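Local coordinates for protein galactose mutarotase related enzyme (Lactobacillus casei, PDB 3Q1N) that probably binds carbohydrate and may act as an isomerase of the aldose 1-epimerase (galactose mutarotase) family, at residues Lys103-Tyr115 with His125-Pro137. Residues are numbered along the deposited sequence; the frame is centred on the assembly and turned at random.
Sequences KKFPFEYTLAVTY and HYTVTNDDSKSMP. With EDO (1,2-ethanediol), chain T.
Asp132 reaches across to Glu108 with one carboxylate oxygen and turns the other back on its own loop. Asp132 OD1 takes the backbone N-H of Glu108, N to OD1 2.9 Å, met on the anti side of the oxygen and nearly straight at hydrogen (167°). OD2 accepts twice from Lys134: the backbone N closes an Asx turn on the anti lone pair, and NZ completes a salt bridge from the syn side, well out of the carboxylate plane. The lysine chain, bent at chi3 and chi4, curls over so that Lys134 NZ also meets Pro106 O at 2.8 Å, almost in line with that C=O. With an alanine here in place of Asp132, the Lys134 ammonium would probably lose its charged mate, the Glu108 N-H its acceptor, and the loop the Asx-turn bond that helps hold it. Beyond this loop, strands 109-115 and 125-130 run antiparallel as a beta hairpin within the large antiparallel sheet of the mutarotase-like beta-sandwich, strand 90-96 flanking one side and strand 284-293 the other. Pairs of backbone bonds join Thr110 to Thr129, Ala112 to Thr127 and Thr114 to His125. At the open end of the hairpin, away from its turn, Thr110 OG1 donates a hydrogen bond to the syn lone pair of Asp131 OD2 (2.7 Å). Leu111 CD1 touches Val128 CG2 on the buried face, where Val113 lies alongside Tyr126, Val113 CG1 3.8 Å from Tyr126 CE2. Selenomethionine Met136, its CG anti to the backbone N (chi1 -177°), lays CG over one face of the Phe107 ring, 4.0 Å from the centroid, a CH-pi contact. Met136 CG also lies 3.6 Å from Phe105 CZ, while SE reaches on to Tyr109 CB. Pro137 O, buried without a hydrogen-bonding partner, sits at the edge of the Phe105 ring, 3.3 Å from Phe105 CE1.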
ATOM      1  N   LYS A 103      10.140  16.303  13.992  1.00 18.00           N
ATOM      2  CA  LYS A 103       9.064  16.990  14.737  1.00 19.50           C
ATOM      3  C   LYS A 103       7.812  16.140  14.857  1.00 18.59           C
ATOM      4  O   LYS A 103       7.066  16.270  15.850  1.00 19.39           O
ATOM      5  CB  LYS A 103       8.718  18.348  14.086  1.00 20.78           C
ATOM      6  CG  LYS A 103       9.878  19.339  14.218  1.00 24.56           C
ATOM      7  CD  LYS A 103       9.611  20.769  13.593  1.00 30.47           C
ATOM      8  CE  LYS A 103       9.955  20.840  12.074  1.00 32.87           C
ATOM      9  NZ  LYS A 103      10.415  22.224  11.547  1.00 35.52           N
ATOM     10  N   LYS A 104       7.594  15.271  13.875  1.00 17.22           N
ATOM     11  CA  LYS A 104       6.438  14.389  13.871  1.00 16.70           C
ATOM     12  C   LYS A 104       6.733  13.049  14.541  1.00 15.93           C
ATOM     13  O   LYS A 104       5.823  12.410  14.997  1.00 16.43           O
ATOM     14  CB  LYS A 104       5.942  14.106  12.446  1.00 17.05           C
ATOM     15  CG  LYS A 104       5.325  15.320  11.773  1.00 19.23           C
ATOM     16  CD  LYS A 104       4.789  14.965  10.417  1.00 20.47           C
ATOM     17  CE  LYS A 104       4.007  16.114   9.796  1.00 24.14           C
ATOM     18  NZ  LYS A 104       4.923  17.191   9.312  1.00 25.36           N
ATOM     19  N   PHE A 105       7.997  12.628  14.510  1.00 15.17           N
ATOM     20  CA  PHE A 105       8.377  11.252  14.720  1.00 14.65           C
ATOM     21  C   PHE A 105       9.856  11.292  15.155  1.00 14.98           C
ATOM     22  O   PHE A 105      10.761  11.435  14.326  1.00 14.62           O
ATOM     23  CB  PHE A 105       8.161  10.509  13.409  1.00 14.39           C
ATOM     24  CG  PHE A 105       8.394   9.017  13.452  1.00 13.34           C
ATOM     25  CD1 PHE A 105       7.558   8.151  14.192  1.00 11.96           C
ATOM     26  CD2 PHE A 105       9.488   8.443  12.768  1.00 14.57           C
ATOM     27  CE1 PHE A 105       7.748   6.730  14.157  1.00 13.71           C
ATOM     28  CE2 PHE A 105       9.666   7.048  12.746  1.00 13.96           C
ATOM     29  CZ  PHE A 105       8.840   6.215  13.432  1.00 13.53           C
ATOM     30  N   PRO A 106      10.096  11.262  16.466  1.00 14.92           N
ATOM     31  CA  PRO A 106      11.438  11.640  16.982  1.00 14.82           C
ATOM     32  C   PRO A 106      12.448  10.494  16.937  1.00 14.82           C
ATOM     33  O   PRO A 106      13.035  10.090  17.961  1.00 15.32           O
ATOM     34  CB  PRO A 106      11.114  12.087  18.411  1.00 15.21           C
ATOM     35  CG  PRO A 106       9.942  11.244  18.802  1.00 16.50           C
ATOM     36  CD  PRO A 106       9.114  11.098  17.552  1.00 14.48           C
ATOM     37  N   PHE A 107      12.588   9.922  15.737  1.00 13.88           N
ATOM     38  CA  PHE A 107      13.426   8.766  15.520  1.00 13.23           C
ATOM     39  C   PHE A 107      14.293   8.967  14.306  1.00 13.38           C
ATOM     40  O   PHE A 107      13.841   9.387  13.230  1.00 14.83           O
ATOM     41  CB  PHE A 107      12.573   7.472  15.305  1.00 12.98           C
ATOM     42  CG  PHE A 107      11.683   7.145  16.448  1.00 11.83           C
ATOM     43  CD1 PHE A 107      12.172   6.471  17.548  1.00 12.39           C
ATOM     44  CD2 PHE A 107      10.338   7.520  16.457  1.00 14.04           C
ATOM     45  CE1 PHE A 107      11.364   6.207  18.634  1.00 12.66           C
ATOM     46  CE2 PHE A 107       9.543   7.243  17.531  1.00 14.08           C
ATOM     47  CZ  PHE A 107      10.070   6.570  18.626  1.00 13.07           C
ATOM     48  N   GLU A 108      15.567   8.614  14.467  1.00 13.30           N
ATOM     49  CA  GLU A 108      16.416   8.326  13.331  1.00 12.94           C
ATOM     50  C   GLU A 108      16.057   6.977  12.710  1.00 12.70           C
ATOM     51  O   GLU A 108      15.845   5.971  13.403  1.00 12.11           O
ATOM     52  CB  GLU A 108      17.908   8.404  13.715  1.00 13.12           C
ATOM     53  CG  GLU A 108      18.272   9.745  14.315  1.00 13.62           C
ATOM     54  CD  GLU A 108      19.750  10.006  14.354  1.00 16.30           C
ATOM     55  OE1 GLU A 108      20.542   9.067  14.233  1.00 14.97           O
ATOM     56  OE2 GLU A 108      20.119  11.202  14.550  1.00 17.15           O
ATOM     57  N   TYR A 109      15.919   6.984  11.383  1.00 13.11           N
ATOM     58  CA  TYR A 109      15.530   5.784  10.660  1.00 12.57           C
ATOM     59  C   TYR A 109      16.170   5.698   9.314  1.00 12.76           C
ATOM     60  O   TYR A 109      16.595   6.724   8.739  1.00 12.91           O
ATOM     61  CB  TYR A 109      13.985   5.689  10.521  1.00 13.26           C
ATOM     62  CG  TYR A 109      13.366   6.713   9.555  1.00 12.11           C
ATOM     63  CD1 TYR A 109      13.345   6.477   8.161  1.00 13.31           C
ATOM     64  CD2 TYR A 109      12.857   7.937  10.023  1.00 12.65           C
ATOM     65  CE1 TYR A 109      12.796   7.402   7.313  1.00 13.49           C
ATOM     66  CE2 TYR A 109      12.327   8.874   9.168  1.00 12.96           C
ATOM     67  CZ  TYR A 109      12.287   8.615   7.816  1.00 13.83           C
ATOM     68  OH  TYR A 109      11.757   9.560   6.929  1.00 14.09           O
ATOM     69  N   THR A 110      16.161   4.483   8.781  1.00 13.25           N
ATOM     70  CA  THR A 110      16.436   4.278   7.361  1.00 13.55           C
ATOM     71  C   THR A 110      15.272   3.500   6.770  1.00 13.99           C
ATOM     72  O   THR A 110      14.811   2.537   7.356  1.00 13.83           O
ATOM     73  CB  THR A 110      17.724   3.521   7.098  1.00 14.04           C
ATOM     74  OG1 THR A 110      18.832   4.198   7.694  1.00 14.78           O
ATOM     75  CG2 THR A 110      17.991   3.402   5.577  1.00 14.64           C
ATOM     76  N   LEU A 111      14.761   3.973   5.623  1.00 14.00           N
ATOM     77  CA  LEU A 111      13.775   3.250   4.876  1.00 14.12           C
ATOM     78  C   LEU A 111      14.356   3.011   3.511  1.00 14.41           C
ATOM     79  O   LEU A 111      14.585   3.951   2.761  1.00 14.72           O
ATOM     80  CB  LEU A 111      12.452   4.043   4.794  1.00 13.88           C
ATOM     81  CG  LEU A 111      11.365   3.476   3.910  1.00 15.92           C
ATOM     82  CD1 LEU A 111      10.993   2.040   4.369  1.00 17.83           C
ATOM     83  CD2 LEU A 111      10.132   4.433   3.920  1.00 16.86           C
ATOM     84  N   ALA A 112      14.593   1.741   3.188  1.00 13.83           N
ATOM     85  CA  ALA A 112      15.225   1.390   1.935  1.00 14.03           C
ATOM     86  C   ALA A 112      14.267   0.532   1.139  1.00 14.51           C
ATOM     87  O   ALA A 112      13.593  -0.341   1.681  1.00 15.57           O
ATOM     88  CB  ALA A 112      16.586   0.698   2.128  1.00 14.37           C
ATOM     89  N   VAL A 113      14.181   0.827  -0.159  1.00 14.26           N
ATOM     90  CA  VAL A 113      13.290   0.118  -1.063  0.50 14.06           C
ATOM     91  C   VAL A 113      14.067  -0.258  -2.334  1.00 14.36           C
ATOM     92  O   VAL A 113      14.642   0.627  -2.973  1.00 14.61           O
ATOM     93  CB  VAL A 113      12.082   1.046  -1.420  0.50 13.84           C
ATOM     94  CG1 VAL A 113      10.997   0.299  -2.187  0.50 14.29           C
ATOM     95  CG2 VAL A 113      11.529   1.729  -0.147  0.50 13.13           C
ATOM     96  N   THR A 114      14.066  -1.536  -2.718  1.00 14.61           N
ATOM     97  CA  THR A 114      14.733  -1.988  -3.914  1.00 15.31           C
ATOM     98  C   THR A 114      13.683  -2.525  -4.870  1.00 14.85           C
ATOM     99  O   THR A 114      12.847  -3.332  -4.454  1.00 15.78           O
ATOM    100  CB  THR A 114      15.818  -3.054  -3.605  1.00 16.17           C
ATOM    101  OG1 THR A 114      16.862  -2.429  -2.847  1.00 16.67           O
ATOM    102  CG2 THR A 114      16.411  -3.645  -4.925  1.00 17.67           C
ATOM    103  N   TYR A 115      13.698  -1.998  -6.106  1.00 15.23           N
ATOM    104  CA  TYR A 115      12.774  -2.425  -7.153  1.00 14.72           C
ATOM    105  C   TYR A 115      13.554  -3.258  -8.144  1.00 14.92           C
ATOM    106  O   TYR A 115      14.641  -2.863  -8.531  1.00 15.35           O
ATOM    107  CB  TYR A 115      12.173  -1.241  -7.876  1.00 14.63           C
ATOM    108  CG  TYR A 115      11.294  -0.354  -7.025  1.00 15.07           C
ATOM    109  CD1 TYR A 115       9.955  -0.661  -6.843  1.00 14.40           C
ATOM    110  CD2 TYR A 115      11.808   0.781  -6.419  1.00 15.05           C
ATOM    111  CE1 TYR A 115       9.127   0.157  -6.100  1.00 16.20           C
ATOM    112  CE2 TYR A 115      10.979   1.594  -5.632  1.00 15.52           C
ATOM    113  CZ  TYR A 115       9.652   1.260  -5.484  1.00 15.88           C
ATOM    114  OH  TYR A 115       8.799   2.022  -4.711  1.00 17.87           O
ATOM    115  N   HIS A 125      11.466  -4.921  -2.387  1.00 14.92           N
ATOM    116  CA  HIS A 125      11.949  -5.335  -1.076  0.50 15.03           C
ATOM    117  C   HIS A 125      12.096  -4.074  -0.219  1.00 14.94           C
ATOM    118  O   HIS A 125      12.693  -3.086  -0.672  1.00 15.88           O
ATOM    119  CB  HIS A 125      13.302  -6.086  -1.195  0.50 15.10           C
ATOM    120  CG  HIS A 125      13.190  -7.497  -1.714  0.50 15.79           C
ATOM    121  ND1 HIS A 125      12.993  -7.797  -3.050  0.50 16.91           N
ATOM    122  CD2 HIS A 125      13.263  -8.694  -1.074  0.50 16.88           C
ATOM    123  CE1 HIS A 125      12.908  -9.107  -3.202  0.50 14.75           C
ATOM    124  NE2 HIS A 125      13.103  -9.678  -2.024  0.50 14.99           N
ATOM    125  N   TYR A 126      11.528  -4.095   0.981  1.00 14.23           N
ATOM    126  CA  TYR A 126      11.601  -2.969   1.925  1.00 14.04           C
ATOM    127  C   TYR A 126      12.463  -3.350   3.110  1.00 14.13           C
ATOM    128  O   TYR A 126      12.366  -4.500   3.566  1.00 15.03           O
ATOM    129  CB  TYR A 126      10.238  -2.628   2.463  1.00 14.27           C
ATOM    130  CG  TYR A 126       9.224  -2.290   1.422  1.00 14.96           C
ATOM    131  CD1 TYR A 126       8.456  -3.313   0.832  1.00 16.66           C
ATOM    132  CD2 TYR A 126       9.058  -0.983   0.982  1.00 15.79           C
ATOM    133  CE1 TYR A 126       7.527  -3.035  -0.143  1.00 17.80           C
ATOM    134  CE2 TYR A 126       8.091  -0.685  -0.005  1.00 15.59           C
ATOM    135  CZ  TYR A 126       7.362  -1.713  -0.561  1.00 17.34           C
ATOM    136  OH  TYR A 126       6.423  -1.422  -1.526  1.00 18.43           O
ATOM    137  N   THR A 127      13.267  -2.407   3.615  1.00 12.79           N
ATOM    138  CA  THR A 127      13.961  -2.595   4.888  1.00 13.13           C
ATOM    139  C   THR A 127      13.777  -1.327   5.694  1.00 13.30           C
ATOM    140  O   THR A 127      14.142  -0.234   5.219  1.00 13.97           O
ATOM    141  CB  THR A 127      15.486  -2.826   4.722  1.00 13.71           C
ATOM    142  OG1 THR A 127      15.730  -3.970   3.859  1.00 13.56           O
ATOM    143  CG2 THR A 127      16.134  -3.066   6.069  1.00 15.89           C
ATOM    144  N   VAL A 128      13.228  -1.489   6.874  1.00 13.11           N
ATOM    145  CA  VAL A 128      13.008  -0.421   7.829  1.00 13.36           C
ATOM    146  C   VAL A 128      14.008  -0.670   8.935  1.00 14.07           C
ATOM    147  O   VAL A 128      13.973  -1.710   9.584  1.00 12.99           O
ATOM    148  CB  VAL A 128      11.600  -0.490   8.428  1.00 13.15           C
ATOM    149  CG1 VAL A 128      11.466   0.537   9.539  1.00 12.34           C
ATOM    150  CG2 VAL A 128      10.545  -0.211   7.340  1.00 13.55           C
ATOM    151  N   THR A 129      14.883   0.294   9.160  1.00 13.46           N
ATOM    152  CA  THR A 129      15.889   0.177  10.221  1.00 13.46           C
ATOM    153  C   THR A 129      15.666   1.301  11.226  1.00 13.19           C
ATOM    154  O   THR A 129      15.543   2.466  10.847  1.00 13.81           O
ATOM    155  CB  THR A 129      17.325   0.260   9.682  1.00 13.73           C
ATOM    156  OG1 THR A 129      17.507  -0.742   8.661  1.00 14.67           O
ATOM    157  CG2 THR A 129      18.327  -0.059  10.819  1.00 13.88           C
ATOM    158  N   ASN A 130      15.674   0.908  12.488  1.00 12.45           N
ATOM    159  CA  ASN A 130      15.643   1.823  13.637  1.00 12.96           C
ATOM    160  C   ASN A 130      17.071   2.269  13.915  1.00 12.86           C
ATOM    161  O   ASN A 130      17.845   1.532  14.520  1.00 14.71           O
ATOM    162  CB  ASN A 130      15.023   1.144  14.881  1.00 12.28           C
ATOM    163  CG  ASN A 130      14.981   2.078  16.065  1.00 12.29           C
ATOM    164  OD1 ASN A 130      15.273   3.273  15.874  1.00 12.32           O
ATOM    165  ND2 ASN A 130      14.644   1.572  17.279  1.00 11.25           N
ATOM    166  N   ASP A 131      17.420   3.473  13.500  1.00 13.27           N
ATOM    167  CA  ASP A 131      18.738   4.010  13.740  1.00 13.44           C
ATOM    168  C   ASP A 131      18.822   4.804  15.056  1.00 13.98           C
ATOM    169  O   ASP A 131      19.871   5.361  15.365  1.00 14.68           O
ATOM    170  CB  ASP A 131      19.181   4.924  12.590  1.00 13.76           C
ATOM    171  CG  ASP A 131      19.403   4.179  11.288  1.00 15.10           C
ATOM    172  OD1 ASP A 131      19.832   2.992  11.312  1.00 17.20           O
ATOM    173  OD2 ASP A 131      19.189   4.834  10.261  1.00 16.18           O
ATOM    174  N   ASP A 132      17.773   4.762  15.857  1.00 12.97           N
ATOM    175  CA  ASP A 132      17.691   5.527  17.095  1.00 13.26           C
ATOM    176  C   ASP A 132      18.095   4.629  18.277  1.00 13.92           C
ATOM    177  O   ASP A 132      18.177   3.406  18.174  1.00 14.65           O
ATOM    178  CB  ASP A 132      16.228   5.948  17.313  1.00 12.81           C
ATOM    179  CG  ASP A 132      16.107   7.295  17.955  1.00 12.89           C
ATOM    180  OD1 ASP A 132      16.244   8.331  17.253  1.00 13.53           O
ATOM    181  OD2 ASP A 132      15.945   7.333  19.180  1.00 13.73           O
ATOM    182  N   SER A 133      18.349   5.267  19.416  1.00 14.53           N
ATOM    183  CA  SER A 133      18.521   4.572  20.693  0.50 14.48           C
ATOM    184  C   SER A 133      17.179   4.198  21.324  1.00 14.59           C
ATOM    185  O   SER A 133      17.111   3.308  22.144  1.00 13.75           O
ATOM    186  CB  SER A 133      19.314   5.451  21.683  0.50 15.13           C
ATOM    187  OG  SER A 133      18.598   6.626  22.003  0.50 14.53           O
ATOM    188  N   LYS A 134      16.127   4.911  20.950  1.00 13.77           N
ATOM    189  CA  LYS A 134      14.800   4.643  21.477  1.00 13.77           C
ATOM    190  C   LYS A 134      14.161   3.520  20.675  1.00 13.84           C
ATOM    191  O   LYS A 134      14.474   3.353  19.504  1.00 15.12           O
ATOM    192  CB  LYS A 134      13.892   5.881  21.385  1.00 13.52           C
ATOM    193  CG  LYS A 134      14.401   7.044  22.226  1.00 13.90           C
ATOM    194  CD  LYS A 134      13.354   8.164  22.225  1.00 15.88           C
ATOM    195  CE  LYS A 134      13.120   8.849  20.889  1.00 15.84           C
ATOM    196  NZ  LYS A 134      14.379   9.444  20.292  1.00 15.27           N
ATOM    197  N   SER A 135      13.217   2.823  21.303  1.00 13.65           N
ATOM    198  CA  SER A 135      12.392   1.817  20.614  1.00 13.66           C
ATOM    199  C   SER A 135      11.471   2.515  19.634  1.00 13.10           C
ATOM    200  O   SER A 135      10.788   3.434  20.019  1.00 13.33           O
ATOM    201  CB  SER A 135      11.581   1.053  21.634  1.00 13.98           C
ATOM    202  OG  SER A 135      12.455   0.401  22.586  1.00 15.80           O
HETATM  203  N   MSE A 136      11.453   2.063  18.375  1.00 12.13           N
HETATM  204  CA  MSE A 136      10.733   2.752  17.277  1.00 12.69           C
HETATM  205  C   MSE A 136       9.536   1.941  16.795  1.00 12.81           C
HETATM  206  O   MSE A 136       9.683   0.866  16.221  1.00 12.12           O
HETATM  207  CB  MSE A 136      11.680   3.015  16.130  1.00 12.85           C
HETATM  208  CG  MSE A 136      11.041   3.801  14.965  1.00 12.54           C
HETATM  209 SE   MSE A 136      12.176   4.143  13.458  0.75 10.61          SE
HETATM  210  CE  MSE A 136      11.807   2.533  12.499  1.00 13.90           C
ATOM    211  N   PRO A 137       8.333   2.487  16.983  1.00 12.64           N
ATOM    212  CA  PRO A 137       7.122   1.827  16.496  1.00 12.86           C
ATOM    213  C   PRO A 137       6.780   2.404  15.118  1.00 13.12           C
ATOM    214  O   PRO A 137       6.914   3.590  14.899  1.00 12.29           O
ATOM    215  CB  PRO A 137       6.095   2.176  17.547  1.00 13.12           C
ATOM    216  CG  PRO A 137       6.555   3.608  18.019  1.00 13.32           C
ATOM    217  CD  PRO A 137       8.040   3.705  17.777  1.00 12.91           C
TER
HETATM  218  C1  EDO T 312      16.261  -1.950  -0.131  1.00 27.91           C
HETATM  219  O1  EDO T 312      17.544  -2.485  -0.245  1.00 29.65           O
HETATM  220  C2  EDO T 312      15.502  -2.664   0.986  1.00 24.85           C
HETATM  221  O2  EDO T 312      15.453  -4.058   0.911  1.00 31.01           O
HETATM  222  O   HOH W   1      13.347  -6.188  -5.235  1.00 19.10           O
HETATM  223  O   HOH W   2       6.925   0.767  -3.053  1.00 18.97           O